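Local coordinates for protein extracellular ligand-binding receptor (Rhodopseudomonas palustris, PDB 3SG0) that probably binds aromatic acids, such as benzoylformate and p-coumarate-related compounds, as a periplasmic solute-binding protein for transport, at residues Ser314-Leu317 and Val318-Ile322; Ser48-Val51 and Ala52-Lys56; Pro334-Arg337 and Ala338-Asp342. All coordinates share one frame; numbering follows the deposited sequence. Where two conformers were deposited one is given.

In the fold
The three contacts are local, each one a helix or turn segment read against the residues that follow it, and they come in series along the chain as 2, 1 and 3. Contact 1 lies between the others: its centre is about 14 Å from that of contact 2 and about 12 Å from that of contact 3. It touches contact 2 directly, M315 CG packing 3.9 Å from L54 CD2, whereas contact 3 comes to about 4 Å at nearest atoms without touching. None lines the benzoylformate pocket; the side chain of S314 stays about 10 Å from the ligand. T316 and E319 of contact 1 instead belong to a separate 3-hydroxypyruvate site, unoccupied here.

Contact 1 of 3, residues Ser314-Leu317 and Val318-Ile322; sequences SMTL and VENAI
M315, present as selenomethionine, meets V318 three residues later on the buried flank of the helix, its SE 4.0 Å from V318 CB. The chain bends at chi2 (-57°) and chi3 (-54°), which folds the selenium and CE back across V318, and CE ends 4.1 Å from V318 CG1. The other methyl of V318, CG2, rests 3.4 Å from S314 O. With V318 cut back to an alanine, the place of CG1 beside SE and CE would probably be left as a gap, and the M315 end freer to turn. Beneath these side chains runs ordinary alpha-helical bonding: V318 N to S314 O, E319 N to M315 O at 2.8 Å, then N320 N to T316 O. The following bond, A321 N to L317 O, is weak, its N-H...O angle only 131°.

The outward flank is looser: N320 is exposed, and T316 and E319 are partly so. There T316 CG2 lies 3.8 Å from N320 ND2, the two side chains pointing the same way. T316 and E319 belong to a site seen to bind 3-hydroxypyruvate in a crystal structure of this protein, empty on this chain, with R290 of that site near T316.

In the fold, strand 116-118 meets S314, L317 and V318 through M117. I58 of strand 57-58 covers M315, E319 and I322, and strand 350-352 touches T316, L317 and N320.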
loop_
_atom_site.group_PDB
_atom_site.type_symbol
_atom_site.label_atom_id
_atom_site.label_comp_id
_atom_site.label_asym_id
_atom_site.label_seq_id
_atom_site.Cartn_x
_atom_site.Cartn_y
_atom_site.Cartn_z
ATOM N N SER A 314 -6.517 3.639 -7.440
ATOM C CA SER A 314 -7.834 3.768 -6.814
ATOM C C SER A 314 -8.765 4.562 -7.720
ATOM O O SER A 314 -9.937 4.210 -7.896
ATOM C CB SER A 314 -7.737 4.458 -5.452
ATOM O OG SER A 314 -7.031 3.672 -4.508
HETATM N N MSE A 315 -8.251 5.659 -8.270
HETATM C CA MSE A 315 -9.047 6.468 -9.186
HETATM C C MSE A 315 -9.327 5.775 -10.507
HETATM O O MSE A 315 -10.338 6.071 -11.139
HETATM C CB MSE A 315 -8.423 7.848 -9.394
HETATM C CG MSE A 315 -8.753 8.799 -8.252
HETATM SE SE MSE A 315 -10.692 9.059 -7.918
HETATM C CE MSE A 315 -11.274 9.598 -9.685
ATOM N N THR A 316 -8.472 4.851 -10.940
ATOM C CA THR A 316 -8.800 4.064 -12.131
ATOM C C THR A 316 -10.096 3.292 -11.893
ATOM O O THR A 316 -11.005 3.292 -12.731
ATOM C CB THR A 316 -7.667 3.102 -12.496
ATOM O OG1 THR A 316 -6.501 3.870 -12.822
ATOM C CG2 THR A 316 -8.058 2.219 -13.679
ATOM N N LEU A 317 -10.196 2.643 -10.737
ATOM C CA LEU A 317 -11.411 1.910 -10.410
ATOM C C LEU A 317 -12.622 2.831 -10.321
ATOM O O LEU A 317 -13.700 2.508 -10.826
ATOM C CB LEU A 317 -11.252 1.152 -9.093
ATOM C CG LEU A 317 -10.303 -0.042 -9.126
ATOM C CD1 LEU A 317 -10.064 -0.560 -7.724
ATOM C CD2 LEU A 317 -10.852 -1.151 -10.004
ATOM N N VAL A 318 -12.467 3.967 -9.658
ATOM C CA VAL A 318 -13.580 4.894 -9.506
ATOM C C VAL A 318 -14.013 5.439 -10.866
ATOM O O VAL A 318 -15.207 5.469 -11.190
ATOM C CB VAL A 318 -13.209 6.037 -8.551
ATOM C CG1 VAL A 318 -14.281 7.100 -8.534
ATOM C CG2 VAL A 318 -12.992 5.490 -7.148
ATOM N N GLU A 319 -13.044 5.872 -11.660
ATOM C CA GLU A 319 -13.325 6.400 -12.985
ATOM C C GLU A 319 -14.050 5.374 -13.845
ATOM O O GLU A 319 -14.962 5.726 -14.601
ATOM C CB GLU A 319 -12.022 6.846 -13.659
ATOM C CG GLU A 319 -12.183 7.434 -15.046
ATOM C CD GLU A 319 -10.874 7.976 -15.594
ATOM O OE1 GLU A 319 -9.816 7.371 -15.314
ATOM O OE2 GLU A 319 -10.898 9.008 -16.299
ATOM N N ASN A 320 -13.652 4.110 -13.745
ATOM C CA ASN A 320 -14.281 3.059 -14.528
ATOM C C ASN A 320 -15.714 2.819 -14.111
ATOM O O ASN A 320 -16.519 2.388 -14.935
ATOM C CB ASN A 320 -13.489 1.756 -14.439
ATOM C CG ASN A 320 -12.201 1.804 -15.239
ATOM O OD1 ASN A 320 -11.971 2.730 -16.022
ATOM N ND2 ASN A 320 -11.357 0.805 -15.052
ATOM N N ALA A 321 -16.043 3.096 -12.854
ATOM C CA ALA A 321 -17.374 2.833 -12.315
ATOM C C ALA A 321 -18.348 3.988 -12.525
ATOM O O ALA A 321 -19.566 3.788 -12.518
ATOM C CB ALA A 321 -17.266 2.531 -10.840
ATOM N N ILE A 322 -17.832 5.197 -12.687
ATOM C CA ILE A 322 -18.681 6.381 -12.717
ATOM C C ILE A 322 -19.708 6.429 -13.861
ATOM O O ILE A 322 -20.854 6.789 -13.628
ATOM C CB ILE A 322 -17.827 7.670 -12.631
ATOM C CG1 ILE A 322 -17.439 7.934 -11.168
ATOM C CG2 ILE A 322 -18.573 8.867 -13.214
ATOM C CD1 ILE A 322 -16.346 8.975 -10.970
#

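Contact 2 of 3, residues Ser48-Val51 and Ala52-Lys56; sequences SKTV and AALPK
T50 and V51 hand their carbonyls to the turn that follows them, and these two backbone hydrogen bonds carry most of the contact. A53 N reaches T50 O at 2.9 Å and L54 N reaches V51 O at 3.1 Å. Each spans three residues. Such i-to-i+3 pairing is the pattern of a 3-10-like turn, and here it carries the chain from helix 41-50 toward strand 57-58, part of a helix-to-strand connection in the periplasmic binding protein fold.

A water supplies a further polar link: it donates to S48 O at 2.7 Å and accepts from A52 N. K49 O accepts from N299 ND2, just past the end of helix 283-298.

Among side-chain polar contacts, the K56 chain bends at chi2 (42°); in the conformer described, NZ bonds to L54 O at 2.7 Å, an arrangement that may not hold in the other. NZ also lies 2.9 Å from V51 O.

Van der Waals contact brings L54 against the same two carbonyls: CG sits beside the backbone N (chi1 -61°), and the branch leans over them, with CG 3.5 Å from V51 O. The apolar pair is L54 CD2 and T50 CG2, 4.3 Å apart. Further out, L311 of helix 306-328 touches T50 and V51, and Y65 of strand 61-69 meets V51, L54 and K56.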
loop_
_atom_site.group_PDB
_atom_site.type_symbol
_atom_site.label_atom_id
_atom_site.label_comp_id
_atom_site.label_asym_id
_atom_site.label_seq_id
_atom_site.Cartn_x
_atom_site.Cartn_y
_atom_site.Cartn_z
ATOM N N SER A 48 -0.229 13.067 -2.124
ATOM C CA SER A 48 -0.605 14.475 -2.176
ATOM C C SER A 48 -0.238 15.089 -3.525
ATOM O O SER A 48 -0.996 15.875 -4.096
ATOM C CB SER A 48 0.093 15.233 -1.052
ATOM O OG SER A 48 -0.327 16.584 -1.019
ATOM N N LYS A 49 0.934 14.727 -4.043
ATOM C CA LYS A 49 1.411 15.266 -5.314
ATOM C C LYS A 49 0.707 14.677 -6.523
ATOM O O LYS A 49 0.718 15.257 -7.605
ATOM C CB LYS A 49 2.919 15.079 -5.440
ATOM C CG LYS A 49 3.712 15.906 -4.445
ATOM C CD LYS A 49 5.207 15.646 -4.539
ATOM C CE LYS A 49 5.950 16.328 -3.397
ATOM N NZ LYS A 49 7.381 15.912 -3.358
ATOM N N THR A 50 0.075 13.526 -6.331
ATOM C CA THR A 50 -0.658 12.866 -7.403
ATOM C C THR A 50 -2.032 13.496 -7.649
ATOM O O THR A 50 -2.576 13.391 -8.746
ATOM C CB THR A 50 -0.764 11.354 -7.113
ATOM O OG1 THR A 50 0.553 10.792 -7.145
ATOM C CG2 THR A 50 -1.642 10.628 -8.117
ATOM N N VAL A 51 -2.581 14.175 -6.640
ATOM C CA VAL A 51 -3.921 14.742 -6.767
ATOM C C VAL A 51 -4.060 15.606 -8.022
ATOM O O VAL A 51 -5.047 15.493 -8.751
ATOM C CB VAL A 51 -4.316 15.547 -5.508
ATOM C CG1 VAL A 51 -5.684 16.200 -5.695
ATOM C CG2 VAL A 51 -4.323 14.643 -4.285
ATOM N N ALA A 52 -3.064 16.447 -8.288
ATOM C CA ALA A 52 -3.120 17.367 -9.420
ATOM C C ALA A 52 -3.117 16.660 -10.773
ATOM O O ALA A 52 -3.425 17.277 -11.800
ATOM C CB ALA A 52 -1.972 18.362 -9.344
ATOM N N ALA A 53 -2.753 15.380 -10.782
ATOM C CA ALA A 53 -2.690 14.603 -12.015
ATOM C C ALA A 53 -3.986 13.856 -12.301
ATOM O O ALA A 53 -4.134 13.262 -13.360
ATOM C CB ALA A 53 -1.518 13.622 -11.967
ATOM N N LEU A 54 -4.923 13.880 -11.357
ATOM C CA LEU A 54 -6.152 13.100 -11.481
ATOM C C LEU A 54 -7.133 13.759 -12.443
ATOM O O LEU A 54 -7.112 14.971 -12.613
ATOM C CB LEU A 54 -6.794 12.907 -10.109
ATOM C CG LEU A 54 -5.944 12.146 -9.093
ATOM C CD1 LEU A 54 -6.651 12.116 -7.753
ATOM C CD2 LEU A 54 -5.634 10.741 -9.579
ATOM N N PRO A 55 -8.002 12.954 -13.078
ATOM C CA PRO A 55 -8.902 13.499 -14.102
ATOM C C PRO A 55 -9.895 14.514 -13.538
ATOM O O PRO A 55 -10.496 14.270 -12.492
ATOM C CB PRO A 55 -9.629 12.256 -14.631
ATOM C CG PRO A 55 -9.461 11.216 -13.579
ATOM C CD PRO A 55 -8.135 11.496 -12.935
ATOM N N LYS A 56 -10.071 15.633 -14.229
ATOM C CA LYS A 56 -10.953 16.691 -13.751
ATOM C C LYS A 56 -12.359 16.584 -14.331
ATOM O O LYS A 56 -13.251 17.340 -13.957
ATOM C CB LYS A 56 -10.344 18.065 -14.035
ATOM C CG LYS A 56 -9.396 18.552 -12.946
ATOM C CD LYS A 56 -8.489 17.435 -12.451
ATOM C CE LYS A 56 -7.712 17.856 -11.213
ATOM N NZ LYS A 56 -6.826 16.780 -10.651
HETATM O O HOH W 1 -1.226 17.495 -6.302
#

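Contact 3 of 3, residues Pro334-Arg337 and Ala338-Asp342; sequences PEFR and AAIRD
F336 and I340, one helical turn apart, form the main apolar pair across the contact: I340 CD1 comes 3.6 Å from F336 CE2 and 4.0 Å from CZ, and CG1 lies over one face of the ring. The phenyl leaves with CG anti to the backbone N (chi1 -179°), which swings it alongside the helix to where the isoleucine methyl can reach its CE2-CZ side. I340 CG1 also rests 3.4 Å from F336 O, so one isoleucine branch spans both ring and carbonyl.

The backbone that sets this spacing is regular. A338 N bonds to P334 O, A339 N to E335 O, I340 N to F336 O and R341 N to R337 O, all between 2.9 and 3.0 Å. Near the start of the helix, the guanidinium of R337 has P334 CA over one face, 3.6 Å above its plane.

Farther along, R341 NH2 makes a salt bridge to D342 OD1 at 2.9 Å, using the anti lone pair of that oxygen. R341 NH1 has a second acidic partner in E345.

Outside the helix, R337 NE is held by K113 O, and R341 NH1 also bonds K134 O. In this periplasmic binding protein fold, helix 306-328 packs against the apolar i-to-i+4 ridge of helix 334-344: A325 touches F336, A339 and I340, and L326 meets the phenyl. Y137 of strand 136-138 bonds R341 O.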
loop_
_atom_site.group_PDB
_atom_site.type_symbol
_atom_site.label_atom_id
_atom_site.label_comp_id
_atom_site.label_asym_id
_atom_site.label_seq_id
_atom_site.Cartn_x
_atom_site.Cartn_y
_atom_site.Cartn_z
ATOM N N PRO A 334 -27.108 9.442 -2.129
ATOM C CA PRO A 334 -26.722 8.105 -1.668
ATOM C C PRO A 334 -26.844 7.073 -2.784
ATOM O O PRO A 334 -26.060 6.141 -2.837
ATOM C CB PRO A 334 -27.730 7.805 -0.554
ATOM C CG PRO A 334 -28.281 9.124 -0.148
ATOM C CD PRO A 334 -28.191 10.034 -1.327
ATOM N N GLU A 335 -27.813 7.242 -3.673
ATOM C CA GLU A 335 -28.004 6.287 -4.760
ATOM C C GLU A 335 -26.799 6.239 -5.705
ATOM O O GLU A 335 -26.430 5.180 -6.199
ATOM C CB GLU A 335 -29.292 6.600 -5.531
ATOM C CG GLU A 335 -30.573 6.373 -4.729
ATOM C CD GLU A 335 -30.902 7.489 -3.740
ATOM O OE1 GLU A 335 -30.303 8.585 -3.802
ATOM O OE2 GLU A 335 -31.790 7.269 -2.889
ATOM N N PHE A 336 -26.185 7.391 -5.959
ATOM C CA PHE A 336 -24.984 7.449 -6.788
ATOM C C PHE A 336 -23.815 6.748 -6.096
ATOM O O PHE A 336 -23.094 5.960 -6.706
ATOM C CB PHE A 336 -24.651 8.910 -7.091
ATOM C CG PHE A 336 -23.446 9.110 -7.971
ATOM C CD1 PHE A 336 -23.489 8.794 -9.319
ATOM C CD2 PHE A 336 -22.290 9.668 -7.457
ATOM C CE1 PHE A 336 -22.384 9.002 -10.128
ATOM C CE2 PHE A 336 -21.189 9.889 -8.263
ATOM C CZ PHE A 336 -21.233 9.554 -9.598
ATOM N N ARG A 337 -23.640 7.028 -4.811
ATOM C CA ARG A 337 -22.585 6.374 -4.044
ATOM C C ARG A 337 -22.777 4.858 -4.017
ATOM O O ARG A 337 -21.818 4.105 -4.131
ATOM C CB ARG A 337 -22.534 6.924 -2.626
ATOM C CG ARG A 337 -22.280 8.421 -2.580
ATOM C CD ARG A 337 -21.860 8.903 -1.214
ATOM N NE ARG A 337 -22.787 8.536 -0.153
ATOM C CZ ARG A 337 -23.796 9.291 0.265
ATOM N NH1 ARG A 337 -24.059 10.460 -0.315
ATOM N NH2 ARG A 337 -24.566 8.857 1.257
ATOM N N ALA A 338 -24.020 4.419 -3.852
ATOM C CA ALA A 338 -24.317 2.992 -3.809
ATOM C C ALA A 338 -24.039 2.353 -5.163
ATOM O O ALA A 338 -23.580 1.217 -5.239
ATOM C CB ALA A 338 -25.763 2.746 -3.378
ATOM N N ALA A 339 -24.333 3.077 -6.243
ATOM C CA ALA A 339 -24.072 2.562 -7.579
ATOM C C ALA A 339 -22.571 2.413 -7.810
ATOM O O ALA A 339 -22.124 1.441 -8.406
ATOM C CB ALA A 339 -24.703 3.456 -8.639
ATOM N N ILE A 340 -21.781 3.375 -7.343
ATOM C CA ILE A 340 -20.332 3.215 -7.429
ATOM C C ILE A 340 -19.877 1.968 -6.671
ATOM O O ILE A 340 -19.085 1.176 -7.182
ATOM C CB ILE A 340 -19.583 4.455 -6.919
ATOM C CG1 ILE A 340 -19.863 5.648 -7.839
ATOM C CG2 ILE A 340 -18.082 4.177 -6.849
ATOM C CD1 ILE A 340 -19.263 6.942 -7.357
ATOM N N ARG A 341 -20.371 1.805 -5.447
ATOM C CA ARG A 341 -20.014 0.636 -4.650
ATOM C C ARG A 341 -20.364 -0.657 -5.394
ATOM O O ARG A 341 -19.566 -1.599 -5.430
ATOM C CB ARG A 341 -20.720 0.677 -3.288
ATOM C CG ARG A 341 -20.141 -0.299 -2.247
ATOM C CD ARG A 341 -21.217 -1.028 -1.430
ATOM N NE ARG A 341 -21.984 -1.918 -2.292
ATOM C CZ ARG A 341 -21.589 -3.130 -2.670
ATOM N NH1 ARG A 341 -20.460 -3.647 -2.200
ATOM N NH2 ARG A 341 -22.338 -3.849 -3.501
ATOM N N ASP A 342 -21.565 -0.708 -5.966
ATOM C CA ASP A 342 -22.015 -1.881 -6.718
ATOM C C ASP A 342 -21.136 -2.148 -7.932
ATOM O O ASP A 342 -20.836 -3.297 -8.261
ATOM C CB ASP A 342 -23.460 -1.697 -7.216
ATOM C CG ASP A 342 -24.503 -1.752 -6.108
ATOM O OD1 ASP A 342 -24.235 -2.293 -5.020
ATOM O OD2 ASP A 342 -25.633 -1.269 -6.344
#